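SJCHGC06286 protein (Schistosoma japonicum, PDB 3QBR) binds the BH3 segment of Bak and probably takes part in Bcl-2-regulated cell death, here as a C-terminally truncated form holding its helical Bcl-2-like domain. Local coordinates at residues L19-L24 with D51-P56; L110-F114 with Y155-L160; W119-V123 with W170-F176; L102-L107 with M147-T152. All blocks are in the same frame, centred on the assembly; numbering follows the deposited sequence.

Interaction 1 of 4, residues L19-L24 with D51-P56; sequences LQTSTL and DLTCVP
A surface contact between a helix and a loop: the extended connection 51-56, between helices 35-48 and 58-79, runs across the outer side of helix 17-31, the first helix modelled in this Bcl-2-like bundle. Residues 19-24 are regular helix; 51-56 are extended, with psi of 127 to 143° except at Thr-53 (-170°). In register, Thr-23 CA lies 5.6 Å from Leu-52 CA and Gln-20 CA 6.0 Å from Val-55 CA; together the segments bury 454 Å². Leu-19 (t, p), Thr-23 (m) and Val-55 (t) point toward the opposite segment. Leu-19 CD1 lies 3.7 Å from Asp-51 O, while the Leu-19 side chain also abuts Thr-53. Val-55 CG2 packs against Gln-20 CG (3.7 Å) and Thr-23 CG2 (4.0 Å), and Val-55 CG1 reaches Leu-24 CG at 4.4 Å. Thr-23 OG1 donates to Leu-19 O one turn back (3.1 Å) and accepts a weak bond from Thr-53 N (3.4 Å, 140°). Water 1 bridges Ser-22 OG (2.9 Å) and Asp-51 O (3.0 Å). Cys-54 points away from the helix; an interchain disulfide through it has been seen. Inward, Leu-24 meets Ile-61, Ile-62 and Trp-170. One weak direct hydrogen bond and one water bridge beside mostly apolar touches imply that the loop is held chiefly by side-chain packing.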
loop_
_atom_site.group_PDB
_atom_site.type_symbol
_atom_site.label_atom_id
_atom_site.label_comp_id
_atom_site.label_asym_id
_atom_site.label_seq_id
_atom_site.Cartn_x
_atom_site.Cartn_y
_atom_site.Cartn_z
ATOM N N LEU A 19 2.525 -14.586 -2.637
ATOM C CA LEU A 19 2.374 -14.411 -4.082
ATOM C C LEU A 19 1.007 -13.818 -4.394
ATOM O O LEU A 19 0.846 -12.959 -5.262
ATOM C CB LEU A 19 2.502 -15.758 -4.764
ATOM C CG LEU A 19 2.410 -15.699 -6.284
ATOM C CD1 LEU A 19 3.394 -14.675 -6.861
ATOM C CD2 LEU A 19 2.664 -17.081 -6.842
ATOM N N GLN A 20 0.016 -14.311 -3.671
ATOM C CA GLN A 20 -1.306 -13.735 -3.695
ATOM C C GLN A 20 -1.230 -12.239 -3.338
ATOM O O GLN A 20 -1.725 -11.400 -4.089
ATOM C CB GLN A 20 -2.199 -14.505 -2.723
ATOM C CG GLN A 20 -3.689 -14.289 -2.874
ATOM C CD GLN A 20 -4.493 -15.124 -1.879
ATOM O OE1 GLN A 20 -4.284 -16.334 -1.761
ATOM N NE2 GLN A 20 -5.417 -14.480 -1.164
ATOM N N THR A 21 -0.584 -11.886 -2.225
ATOM C CA THR A 21 -0.640 -10.493 -1.779
ATOM C C THR A 21 0.082 -9.571 -2.754
ATOM O O THR A 21 -0.336 -8.440 -3.011
ATOM C CB THR A 21 -0.108 -10.273 -0.334
ATOM O OG1 THR A 21 1.275 -9.951 -0.378
ATOM C CG2 THR A 21 -0.307 -11.497 0.523
ATOM N N SER A 22 1.170 -10.064 -3.301
ATOM C CA SER A 22 1.874 -9.364 -4.367
ATOM C C SER A 22 0.946 -9.011 -5.553
ATOM O O SER A 22 0.876 -7.856 -5.989
ATOM C CB SER A 22 3.071 -10.218 -4.826
ATOM O OG SER A 22 3.756 -9.601 -5.887
ATOM N N THR A 23 0.222 -10.008 -6.050
ATOM C CA THR A 23 -0.686 -9.823 -7.181
ATOM C C THR A 23 -1.755 -8.766 -6.884
ATOM O O THR A 23 -2.185 -8.029 -7.779
ATOM C CB THR A 23 -1.372 -11.163 -7.595
ATOM O OG1 THR A 23 -0.391 -12.135 -7.983
ATOM C CG2 THR A 23 -2.334 -10.936 -8.728
ATOM N N LEU A 24 -2.189 -8.692 -5.625
ATOM C CA LEU A 24 -3.199 -7.698 -5.250
ATOM C C LEU A 24 -2.645 -6.290 -5.335
ATOM O O LEU A 24 -3.343 -5.368 -5.763
ATOM C CB LEU A 24 -3.706 -7.936 -3.847
ATOM C CG LEU A 24 -5.079 -8.564 -3.727
ATOM C CD1 LEU A 24 -5.391 -8.728 -2.232
ATOM C CD2 LEU A 24 -6.124 -7.696 -4.446
ATOM N N ASP A 51 5.995 -13.131 -11.602
ATOM C CA ASP A 51 4.936 -14.113 -11.439
ATOM C C ASP A 51 3.657 -13.510 -10.834
ATOM O O ASP A 51 3.704 -12.623 -9.979
ATOM C CB ASP A 51 5.445 -15.299 -10.598
ATOM C CG ASP A 51 4.712 -16.599 -10.908
ATOM O OD1 ASP A 51 3.916 -16.638 -11.875
ATOM O OD2 ASP A 51 4.931 -17.590 -10.184
ATOM N N LEU A 52 2.521 -13.999 -11.313
ATOM C CA LEU A 52 1.217 -13.640 -10.780
ATOM C C LEU A 52 0.317 -14.886 -10.734
ATOM O O LEU A 52 0.279 -15.688 -11.687
ATOM C CB LEU A 52 0.572 -12.548 -11.635
ATOM C CG LEU A 52 1.456 -11.325 -11.924
ATOM C CD1 LEU A 52 1.001 -10.608 -13.204
ATOM C CD2 LEU A 52 1.514 -10.360 -10.707
ATOM N N THR A 53 -0.385 -15.064 -9.620
ATOM C CA THR A 53 -1.444 -16.051 -9.576
ATOM C C THR A 53 -2.776 -15.372 -9.780
ATOM O O THR A 53 -2.861 -14.198 -10.127
ATOM C CB THR A 53 -1.497 -16.783 -8.241
ATOM O OG1 THR A 53 -1.822 -15.849 -7.209
ATOM C CG2 THR A 53 -0.158 -17.419 -7.950
ATOM N N CYS A 54 -3.820 -16.141 -9.562
ATOM C CA CYS A 54 -5.165 -15.636 -9.619
ATOM C C CYS A 54 -5.630 -15.569 -8.170
ATOM O O CYS A 54 -5.528 -16.547 -7.427
ATOM C CB CYS A 54 -6.034 -16.581 -10.468
ATOM S SG CYS A 54 -7.810 -16.608 -10.104
ATOM N N VAL A 55 -6.126 -14.406 -7.769
ATOM C CA VAL A 55 -6.605 -14.201 -6.403
ATOM C C VAL A 55 -8.099 -14.477 -6.331
ATOM O O VAL A 55 -8.862 -13.988 -7.165
ATOM C CB VAL A 55 -6.320 -12.755 -5.916
ATOM C CG1 VAL A 55 -6.908 -12.522 -4.520
ATOM C CG2 VAL A 55 -4.808 -12.474 -5.947
ATOM N N PRO A 56 -8.522 -15.286 -5.349
ATOM C CA PRO A 56 -9.955 -15.587 -5.246
ATOM C C PRO A 56 -10.753 -14.364 -4.806
ATOM O O PRO A 56 -10.429 -13.755 -3.789
ATOM C CB PRO A 56 -10.017 -16.691 -4.186
ATOM C CG PRO A 56 -8.624 -17.234 -4.104
ATOM C CD PRO A 56 -7.693 -16.137 -4.474
HETATM O O HOH W 1 4.907 -11.923 -7.273
#

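Interaction 2 of 4, residues L110-F114 with Y155-L160; sequences LNGLF and YSDEKL
Within the Bcl-2-like helical bundle, the C-terminal end of helix 99-113 meets the last turn of helix 142-159. Residues 110-113 are helical and Phe-114 is the first to leave helical angles (-108/16°); Leu-160 is the N-cap residue of helix 161-165. CA atoms pair Leu-110 with Tyr-155 (8.4 Å) and Phe-114 with Lys-159 (8.8 Å), so side chains fill the gap. Apolar packing centres on Tyr-155 (t, chi2 -90°), which points toward the opposite helix. Leu-110 CD1 (m, t) sits over one face of its ring, 4.0 Å from the centroid, a CH-pi contact. The rings of Phe-114 (m) and Tyr-155 meet rim to rim, centroids 6.0 Å apart and planes at 26°, with Phe-114 CD2 3.5 Å from Tyr-155 CE1. Leu-160 CD2 (m, t) makes a second CH-pi contact, 4.0 Å from the Phe-114 ring centroid; Ile-122 and Met-125 of helix 119-137 also touch this ring. Polar contacts gather at the exposed rim. Water 2 accepts from Asn-111 ND2 (2.5 Å) and weakly from Lys-159 NZ (3.3 Å); water 3 donates to Tyr-155 OH (3.1 Å) and weakly to Phe-114 O (3.2 Å). The direct hydrogen bond runs from Tyr-155 OH to Asn-111 OD1, 2.9 Å.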
loop_
_atom_site.group_PDB
_atom_site.type_symbol
_atom_site.label_atom_id
_atom_site.label_comp_id
_atom_site.label_asym_id
_atom_site.label_seq_id
_atom_site.Cartn_x
_atom_site.Cartn_y
_atom_site.Cartn_z
ATOM N N LEU A 110 6.020 0.958 8.323
ATOM C CA LEU A 110 5.107 -0.152 8.442
ATOM C C LEU A 110 5.068 -0.629 9.858
ATOM O O LEU A 110 4.028 -0.777 10.435
ATOM C CB LEU A 110 5.562 -1.286 7.553
ATOM C CG LEU A 110 5.424 -1.077 6.063
ATOM C CD1 LEU A 110 5.659 -2.335 5.341
ATOM C CD2 LEU A 110 4.080 -0.579 5.746
ATOM N N ASN A 111 6.230 -0.878 10.423
ATOM C CA ASN A 111 6.327 -1.206 11.842
ATOM C C ASN A 111 5.585 -0.204 12.739
ATOM O O ASN A 111 4.888 -0.582 13.685
ATOM C CB ASN A 111 7.789 -1.303 12.220
ATOM C CG ASN A 111 8.396 -2.595 11.759
ATOM O OD1 ASN A 111 7.695 -3.603 11.657
ATOM N ND2 ASN A 111 9.695 -2.586 11.471
ATOM N N GLY A 112 5.726 1.077 12.433
ATOM C CA GLY A 112 4.932 2.084 13.103
ATOM C C GLY A 112 3.447 1.963 12.831
ATOM O O GLY A 112 2.638 2.065 13.749
ATOM N N LEU A 113 3.079 1.756 11.568
ATOM C CA LEU A 113 1.671 1.619 11.196
ATOM C C LEU A 113 1.014 0.426 11.885
ATOM O O LEU A 113 -0.185 0.441 12.191
ATOM C CB LEU A 113 1.518 1.477 9.670
ATOM C CG LEU A 113 0.102 1.155 9.153
ATOM C CD1 LEU A 113 -0.951 2.191 9.569
ATOM C CD2 LEU A 113 0.090 0.979 7.643
ATOM N N PHE A 114 1.805 -0.610 12.125
ATOM C CA PHE A 114 1.234 -1.912 12.465
ATOM C C PHE A 114 1.392 -2.358 13.929
ATOM O O PHE A 114 1.166 -3.535 14.248
ATOM C CB PHE A 114 1.684 -3.003 11.460
ATOM C CG PHE A 114 0.910 -2.977 10.155
ATOM C CD1 PHE A 114 -0.476 -3.086 10.152
ATOM C CD2 PHE A 114 1.566 -2.827 8.940
ATOM C CE1 PHE A 114 -1.204 -3.030 8.955
ATOM C CE2 PHE A 114 0.854 -2.785 7.742
ATOM C CZ PHE A 114 -0.532 -2.888 7.746
ATOM N N TYR A 155 6.672 -8.305 4.017
ATOM C CA TYR A 155 6.253 -7.819 5.323
ATOM C C TYR A 155 4.894 -8.377 5.639
ATOM O O TYR A 155 4.640 -8.818 6.767
ATOM C CB TYR A 155 6.212 -6.285 5.366
ATOM C CG TYR A 155 5.903 -5.738 6.743
ATOM C CD1 TYR A 155 4.591 -5.509 7.150
ATOM C CD2 TYR A 155 6.929 -5.481 7.655
ATOM C CE1 TYR A 155 4.304 -5.024 8.428
ATOM C CE2 TYR A 155 6.666 -4.983 8.921
ATOM C CZ TYR A 155 5.350 -4.758 9.313
ATOM O OH TYR A 155 5.097 -4.259 10.584
ATOM N N SER A 156 4.024 -8.359 4.639
ATOM C CA SER A 156 2.695 -8.953 4.781
ATOM C C SER A 156 2.734 -10.423 5.189
ATOM O O SER A 156 1.900 -10.890 5.968
ATOM C CB SER A 156 1.914 -8.832 3.472
ATOM O OG SER A 156 1.145 -7.643 3.458
ATOM N N ASP A 157 3.701 -11.145 4.639
ATOM C CA ASP A 157 3.764 -12.589 4.798
ATOM C C ASP A 157 4.379 -12.893 6.155
ATOM O O ASP A 157 4.166 -13.949 6.741
ATOM C CB ASP A 157 4.608 -13.186 3.668
ATOM C CG ASP A 157 4.488 -14.702 3.567
ATOM O OD1 ASP A 157 3.349 -15.227 3.610
ATOM O OD2 ASP A 157 5.541 -15.366 3.423
ATOM N N GLU A 158 5.127 -11.928 6.661
ATOM C CA GLU A 158 5.823 -12.073 7.921
ATOM C C GLU A 158 5.004 -11.644 9.138
ATOM O O GLU A 158 5.260 -12.111 10.245
ATOM C CB GLU A 158 7.095 -11.239 7.880
ATOM C CG GLU A 158 8.149 -11.768 6.945
ATOM C CD GLU A 158 9.488 -11.099 7.183
ATOM O OE1 GLU A 158 9.661 -10.508 8.274
ATOM O OE2 GLU A 158 10.360 -11.157 6.289
ATOM N N LYS A 159 4.027 -10.763 8.936
ATOM C CA LYS A 159 3.430 -10.076 10.059
ATOM C C LYS A 159 1.920 -9.909 10.026
ATOM O O LYS A 159 1.326 -9.510 11.023
ATOM C CB LYS A 159 4.102 -8.724 10.223
ATOM C CG LYS A 159 5.598 -8.876 10.294
ATOM C CD LYS A 159 6.242 -7.783 11.103
ATOM C CE LYS A 159 7.691 -8.143 11.394
ATOM N NZ LYS A 159 8.413 -7.053 12.116
ATOM N N LEU A 160 1.288 -10.230 8.906
ATOM C CA LEU A 160 -0.127 -9.932 8.757
ATOM C C LEU A 160 -0.909 -11.184 8.480
ATOM O O LEU A 160 -2.116 -11.252 8.731
ATOM C CB LEU A 160 -0.312 -8.953 7.606
ATOM C CG LEU A 160 0.337 -7.604 7.924
ATOM C CD1 LEU A 160 0.402 -6.719 6.693
ATOM C CD2 LEU A 160 -0.408 -6.914 9.103
HETATM O O HOH W 2 10.009 -4.760 10.376
HETATM O O HOH W 3 3.940 -4.945 13.370
#

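Interaction 3 of 4, residues W119-V123 with W170-F176; sequences WGRIV and WSGLIEF
The NWGR signature of the Bcl-2 BH1 region (Asn-118 to Arg-121), at the BH3-binding groove, packs against the C-terminal helix 172-176. The short axes approach to 11.2 Å at a crossing angle of -110°; Trp-119 CA and Leu-173 CA are 7.0 Å apart. The CA-CB bond of Trp-119 points toward 170-176, and its indole (m, chi2 126°) packs there: Trp-119 CZ2 lies 3.4 Å from Gly-172 CA, where a CB would clash, and CE3 3.5 Å from Leu-173 CD2. Phe-176 (t) turns a ring face to Trp-119 CB, and its CZ is 3.7 Å from Gly-120 N. Trp-170, in a 3-10 turn, brings CE3 to 4.3 Å from Trp-119 CZ3 and CZ3 to 3.7 Å from Ile-122 CG2. Val-123 CG2 is 4.3 Å from Leu-173 CD2. Arg-121 salt-bridges an acidic residue of the Bak chain, and Phe-176 meets one of its aromatic rings. Behind, Trp-163 meets Trp-119 edge-to-face, Ile-164 touches Trp-119 and Trp-170, and Leu-68 of helix 58-79 touches Val-123 and Phe-176.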
loop_
_atom_site.group_PDB
_atom_site.type_symbol
_atom_site.label_atom_id
_atom_site.label_comp_id
_atom_site.label_asym_id
_atom_site.label_seq_id
_atom_site.Cartn_x
_atom_site.Cartn_y
_atom_site.Cartn_z
ATOM N N TRP A 119 -8.257 -4.197 9.848
ATOM C CA TRP A 119 -8.477 -3.843 8.449
ATOM C C TRP A 119 -8.112 -2.400 8.092
ATOM O O TRP A 119 -7.390 -2.171 7.113
ATOM C CB TRP A 119 -9.912 -4.157 8.025
ATOM C CG TRP A 119 -10.135 -5.620 7.876
ATOM C CD1 TRP A 119 -11.100 -6.372 8.478
ATOM C CD2 TRP A 119 -9.356 -6.524 7.091
ATOM N NE1 TRP A 119 -10.984 -7.690 8.098
ATOM C CE2 TRP A 119 -9.910 -7.812 7.243
ATOM C CE3 TRP A 119 -8.243 -6.371 6.265
ATOM C CZ2 TRP A 119 -9.405 -8.943 6.602
ATOM C CZ3 TRP A 119 -7.729 -7.499 5.626
ATOM C CH2 TRP A 119 -8.315 -8.769 5.799
ATOM N N GLY A 120 -8.596 -1.435 8.875
ATOM C CA GLY A 120 -8.344 -0.036 8.582
ATOM C C GLY A 120 -6.870 0.313 8.404
ATOM O O GLY A 120 -6.507 1.144 7.573
ATOM N N ARG A 121 -6.016 -0.313 9.201
ATOM C CA ARG A 121 -4.588 -0.072 9.129
ATOM C C ARG A 121 -3.979 -0.735 7.894
ATOM O O ARG A 121 -2.963 -0.261 7.357
ATOM C CB ARG A 121 -3.893 -0.601 10.395
ATOM C CG ARG A 121 -3.981 0.333 11.590
ATOM C CD ARG A 121 -3.704 -0.392 12.931
ATOM N NE ARG A 121 -4.020 0.495 14.042
ATOM C CZ ARG A 121 -3.123 1.067 14.837
ATOM N NH1 ARG A 121 -1.827 0.811 14.693
ATOM N NH2 ARG A 121 -3.537 1.896 15.787
ATOM N N ILE A 122 -4.584 -1.841 7.459
ATOM C CA ILE A 122 -4.102 -2.520 6.263
ATOM C C ILE A 122 -4.402 -1.645 5.029
ATOM O O ILE A 122 -3.505 -1.333 4.234
ATOM C CB ILE A 122 -4.656 -3.969 6.184
ATOM C CG1 ILE A 122 -3.896 -4.855 7.176
ATOM C CG2 ILE A 122 -4.531 -4.536 4.789
ATOM C CD1 ILE A 122 -4.619 -6.153 7.547
ATOM N N VAL A 123 -5.653 -1.215 4.917
ATOM C CA VAL A 123 -6.062 -0.199 3.955
ATOM C C VAL A 123 -5.068 0.944 3.864
ATOM O O VAL A 123 -4.645 1.353 2.776
ATOM C CB VAL A 123 -7.413 0.410 4.341
ATOM C CG1 VAL A 123 -7.597 1.715 3.625
ATOM C CG2 VAL A 123 -8.546 -0.549 4.023
ATOM N N TRP A 170 -7.687 -12.366 2.571
ATOM C CA TRP A 170 -7.775 -11.060 1.923
ATOM C C TRP A 170 -9.206 -10.673 1.632
ATOM O O TRP A 170 -9.507 -9.499 1.507
ATOM C CB TRP A 170 -6.959 -11.062 0.639
ATOM C CG TRP A 170 -5.516 -10.803 0.872
ATOM C CD1 TRP A 170 -4.459 -11.598 0.505
ATOM C CD2 TRP A 170 -4.950 -9.650 1.518
ATOM N NE1 TRP A 170 -3.273 -10.999 0.869
ATOM C CE2 TRP A 170 -3.547 -9.808 1.502
ATOM C CE3 TRP A 170 -5.498 -8.489 2.086
ATOM C CZ2 TRP A 170 -2.674 -8.852 2.059
ATOM C CZ3 TRP A 170 -4.647 -7.543 2.620
ATOM C CH2 TRP A 170 -3.242 -7.732 2.614
ATOM N N SER A 171 -10.087 -11.664 1.528
ATOM C CA SER A 171 -11.502 -11.395 1.263
ATOM C C SER A 171 -12.202 -10.741 2.433
ATOM O O SER A 171 -13.319 -10.282 2.286
ATOM C CB SER A 171 -12.250 -12.678 0.906
ATOM O OG SER A 171 -11.712 -13.264 -0.254
ATOM N N GLY A 172 -11.556 -10.727 3.597
ATOM C CA GLY A 172 -12.062 -9.998 4.748
ATOM C C GLY A 172 -12.486 -8.601 4.339
ATOM O O GLY A 172 -13.536 -8.086 4.760
ATOM N N LEU A 173 -11.668 -8.000 3.482
ATOM C CA LEU A 173 -11.900 -6.639 3.014
ATOM C C LEU A 173 -13.319 -6.447 2.435
ATOM O O LEU A 173 -13.957 -5.404 2.623
ATOM C CB LEU A 173 -10.815 -6.254 1.993
ATOM C CG LEU A 173 -9.410 -6.108 2.576
ATOM C CD1 LEU A 173 -8.370 -6.247 1.484
ATOM C CD2 LEU A 173 -9.250 -4.776 3.355
ATOM N N ILE A 174 -13.804 -7.457 1.728
ATOM C CA ILE A 174 -15.092 -7.342 1.074
ATOM C C ILE A 174 -16.156 -7.017 2.123
ATOM O O ILE A 174 -16.805 -5.969 2.073
ATOM C CB ILE A 174 -15.434 -8.621 0.312
ATOM C CG1 ILE A 174 -14.404 -8.841 -0.804
ATOM C CG2 ILE A 174 -16.843 -8.533 -0.241
ATOM C CD1 ILE A 174 -14.543 -10.156 -1.521
ATOM N N GLU A 175 -16.298 -7.900 3.102
ATOM C CA GLU A 175 -17.233 -7.674 4.193
ATOM C C GLU A 175 -16.865 -6.452 5.040
ATOM O O GLU A 175 -17.728 -5.655 5.370
ATOM C CB GLU A 175 -17.312 -8.917 5.069
ATOM C CG GLU A 175 -18.583 -9.029 5.884
ATOM C CD GLU A 175 -18.705 -10.397 6.553
ATOM O OE1 GLU A 175 -19.676 -10.619 7.313
ATOM O OE2 GLU A 175 -17.822 -11.256 6.316
ATOM N N PHE A 176 -15.593 -6.302 5.397
ATOM C CA PHE A 176 -15.179 -5.138 6.181
ATOM C C PHE A 176 -15.816 -3.865 5.642
ATOM O O PHE A 176 -16.157 -2.948 6.394
ATOM C CB PHE A 176 -13.660 -4.985 6.172
ATOM C CG PHE A 176 -13.166 -3.760 6.899
ATOM C CD1 PHE A 176 -13.365 -3.616 8.266
ATOM C CD2 PHE A 176 -12.505 -2.745 6.215
ATOM C CE1 PHE A 176 -12.911 -2.473 8.941
ATOM C CE2 PHE A 176 -12.037 -1.604 6.885
ATOM C CZ PHE A 176 -12.249 -1.466 8.249
#

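Interaction 4 of 4, residues L102-L107 with M147-T152; sequences LEIFYL and MLIKTT
Leu-148 is the apolar centre of this helix pair in the Bcl-2-like bundle, where helices 99-113 and 142-159 pack together; the axes of segments 102-107 and 147-152 come within 10.6 Å at a crossing angle of -43°. Glu-103 CA and Leu-148 CA are closest, at 7.2 Å. Leu-148 (m, t) places CD2 over one face of the Tyr-106 ring, 3.8 Å from its centroid, a CH-pi contact, and 4.4 Å from Leu-102 CG. Leu-129 and Leu-136 of helix 119-137 also touch Leu-148. Toward the N-terminal ends of both segments, Leu-102 (t, p) CD2 meets Met-147 CE at 3.8 Å. Thr-151 (m) CG2 touches Tyr-106 CD2 (3.8 Å) and Leu-107 CD2 (3.6 Å). At the partly exposed edge, Glu-103 (t, t) lays CB 4.0 Å from Met-147 SD and CG 3.5 Å from Thr-151 OG1. Tyr-106 (t) extends its hydroxyl to the second helix, where Thr-152 (m) passes the bond onward: Tyr-106 OH donates to Thr-152 OG1 at 3.0 Å, and Thr-152 OG1 donates to Leu-148 O at 2.8 Å.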
loop_
_atom_site.group_PDB
_atom_site.type_symbol
_atom_site.label_atom_id
_atom_site.label_comp_id
_atom_site.label_asym_id
_atom_site.label_seq_id
_atom_site.Cartn_x
_atom_site.Cartn_y
_atom_site.Cartn_z
ATOM N N LEU A 102 15.666 3.461 1.512
ATOM C CA LEU A 102 14.213 3.544 1.366
ATOM C C LEU A 102 13.487 2.311 1.923
ATOM O O LEU A 102 12.393 2.425 2.474
ATOM C CB LEU A 102 13.838 3.768 -0.096
ATOM C CG LEU A 102 12.347 3.901 -0.403
ATOM C CD1 LEU A 102 11.714 5.048 0.387
ATOM C CD2 LEU A 102 12.130 4.088 -1.898
ATOM N N GLU A 103 14.089 1.137 1.791
ATOM C CA GLU A 103 13.492 -0.040 2.395
ATOM C C GLU A 103 13.402 0.206 3.899
ATOM O O GLU A 103 12.320 0.157 4.490
ATOM C CB GLU A 103 14.312 -1.290 2.087
ATOM C CG GLU A 103 13.532 -2.590 2.217
ATOM C CD GLU A 103 14.312 -3.809 1.718
ATOM O OE1 GLU A 103 14.113 -4.918 2.266
ATOM O OE2 GLU A 103 15.127 -3.659 0.778
ATOM N N ILE A 104 14.552 0.499 4.502
ATOM C CA ILE A 104 14.641 0.867 5.914
ATOM C C ILE A 104 13.510 1.785 6.403
ATOM O O ILE A 104 12.780 1.460 7.351
ATOM C CB ILE A 104 15.973 1.584 6.216
ATOM C CG1 ILE A 104 17.173 0.698 5.856
ATOM C CG2 ILE A 104 16.004 2.032 7.667
ATOM C CD1 ILE A 104 16.850 -0.761 5.809
ATOM N N PHE A 105 13.376 2.945 5.778
ATOM C CA PHE A 105 12.355 3.865 6.227
ATOM C C PHE A 105 10.986 3.285 6.024
ATOM O O PHE A 105 10.139 3.382 6.915
ATOM C CB PHE A 105 12.466 5.194 5.520
ATOM C CG PHE A 105 13.788 5.839 5.702
ATOM C CD1 PHE A 105 14.526 5.589 6.849
ATOM C CD2 PHE A 105 14.301 6.699 4.743
ATOM C CE1 PHE A 105 15.761 6.174 7.038
ATOM C CE2 PHE A 105 15.531 7.296 4.927
ATOM C CZ PHE A 105 16.266 7.031 6.077
ATOM N N TYR A 106 10.769 2.685 4.853
ATOM C CA TYR A 106 9.502 2.012 4.570
ATOM C C TYR A 106 9.211 1.018 5.677
ATOM O O TYR A 106 8.118 1.009 6.247
ATOM C CB TYR A 106 9.504 1.280 3.207
ATOM C CG TYR A 106 8.111 0.869 2.787
ATOM C CD1 TYR A 106 7.109 1.820 2.671
ATOM C CD2 TYR A 106 7.787 -0.452 2.544
ATOM C CE1 TYR A 106 5.828 1.479 2.320
ATOM C CE2 TYR A 106 6.491 -0.814 2.166
ATOM C CZ TYR A 106 5.522 0.164 2.065
ATOM O OH TYR A 106 4.228 -0.136 1.716
ATOM N N LEU A 107 10.199 0.181 5.974
ATOM C CA LEU A 107 10.038 -0.825 7.009
ATOM C C LEU A 107 9.708 -0.217 8.383
ATOM O O LEU A 107 8.866 -0.750 9.119
ATOM C CB LEU A 107 11.253 -1.746 7.054
ATOM C CG LEU A 107 11.157 -2.784 5.937
ATOM C CD1 LEU A 107 12.228 -3.845 6.055
ATOM C CD2 LEU A 107 9.762 -3.429 5.942
ATOM N N MET A 147 10.629 -2.293 -5.754
ATOM C CA MET A 147 11.171 -2.623 -4.443
ATOM C C MET A 147 10.075 -2.468 -3.374
ATOM O O MET A 147 9.822 -3.387 -2.593
ATOM C CB MET A 147 12.376 -1.746 -4.149
ATOM C CG MET A 147 13.148 -2.161 -2.902
ATOM S SD MET A 147 12.577 -1.243 -1.471
ATOM C CE MET A 147 13.092 0.401 -1.996
ATOM N N LEU A 148 9.402 -1.320 -3.372
ATOM C CA LEU A 148 8.316 -1.086 -2.431
ATOM C C LEU A 148 7.278 -2.208 -2.486
ATOM O O LEU A 148 6.866 -2.749 -1.451
ATOM C CB LEU A 148 7.638 0.258 -2.705
ATOM C CG LEU A 148 8.430 1.495 -2.312
ATOM C CD1 LEU A 148 7.671 2.762 -2.702
ATOM C CD2 LEU A 148 8.656 1.446 -0.781
ATOM N N ILE A 149 6.861 -2.559 -3.702
ATOM C CA ILE A 149 5.865 -3.609 -3.873
ATOM C C ILE A 149 6.352 -4.956 -3.339
ATOM O O ILE A 149 5.585 -5.697 -2.738
ATOM C CB ILE A 149 5.450 -3.747 -5.329
ATOM C CG1 ILE A 149 4.683 -2.503 -5.766
ATOM C CG2 ILE A 149 4.583 -4.961 -5.494
ATOM C CD1 ILE A 149 4.467 -2.449 -7.269
ATOM N N LYS A 150 7.629 -5.266 -3.527
ATOM C CA LYS A 150 8.161 -6.538 -3.033
ATOM C C LYS A 150 8.253 -6.558 -1.513
ATOM O O LYS A 150 7.958 -7.580 -0.880
ATOM C CB LYS A 150 9.531 -6.833 -3.637
ATOM C CG LYS A 150 10.094 -8.161 -3.234
ATOM C CD LYS A 150 11.540 -8.279 -3.714
ATOM C CE LYS A 150 12.113 -9.683 -3.545
ATOM N NZ LYS A 150 13.559 -9.709 -3.920
ATOM N N THR A 151 8.658 -5.422 -0.938
ATOM C CA THR A 151 8.797 -5.288 0.504
ATOM C C THR A 151 7.432 -5.360 1.182
ATOM O O THR A 151 7.255 -6.107 2.149
ATOM C CB THR A 151 9.532 -3.993 0.876
ATOM O OG1 THR A 151 10.876 -4.075 0.393
ATOM C CG2 THR A 151 9.561 -3.806 2.362
ATOM N N THR A 152 6.459 -4.606 0.678
ATOM C CA THR A 152 5.082 -4.794 1.138
ATOM C C THR A 152 4.668 -6.290 1.160
ATOM O O THR A 152 4.036 -6.758 2.110
ATOM C CB THR A 152 4.121 -4.007 0.274
ATOM O OG1 THR A 152 4.612 -2.678 0.144
ATOM C CG2 THR A 152 2.718 -3.988 0.875
#

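How the interactions relate
From the N terminus, interaction 1 closes the first loop, bringing the connection after helix 35-48 back onto helix 17-31, and finishes before the others open. The remaining three cross: their first segments follow in the order 102-107, 110-114, 119-123 and their second in the order 147-152, 155-160, 170-176. Interactions 4 and 2 join helices 99-113 and 142-159 at successive levels, centres 11 Å apart, touching through Leu-107 and Tyr-155. Interaction 3 ties helix 119-137 to the C-terminal end; Phe-114 packs on Ile-122 between it and interaction 2. Trp-170 of interaction 3 reaches back to Gln-20, Thr-21 and Leu-24 of interaction 1, while interactions 3 and 4 lie on opposite sides of the chain's centre.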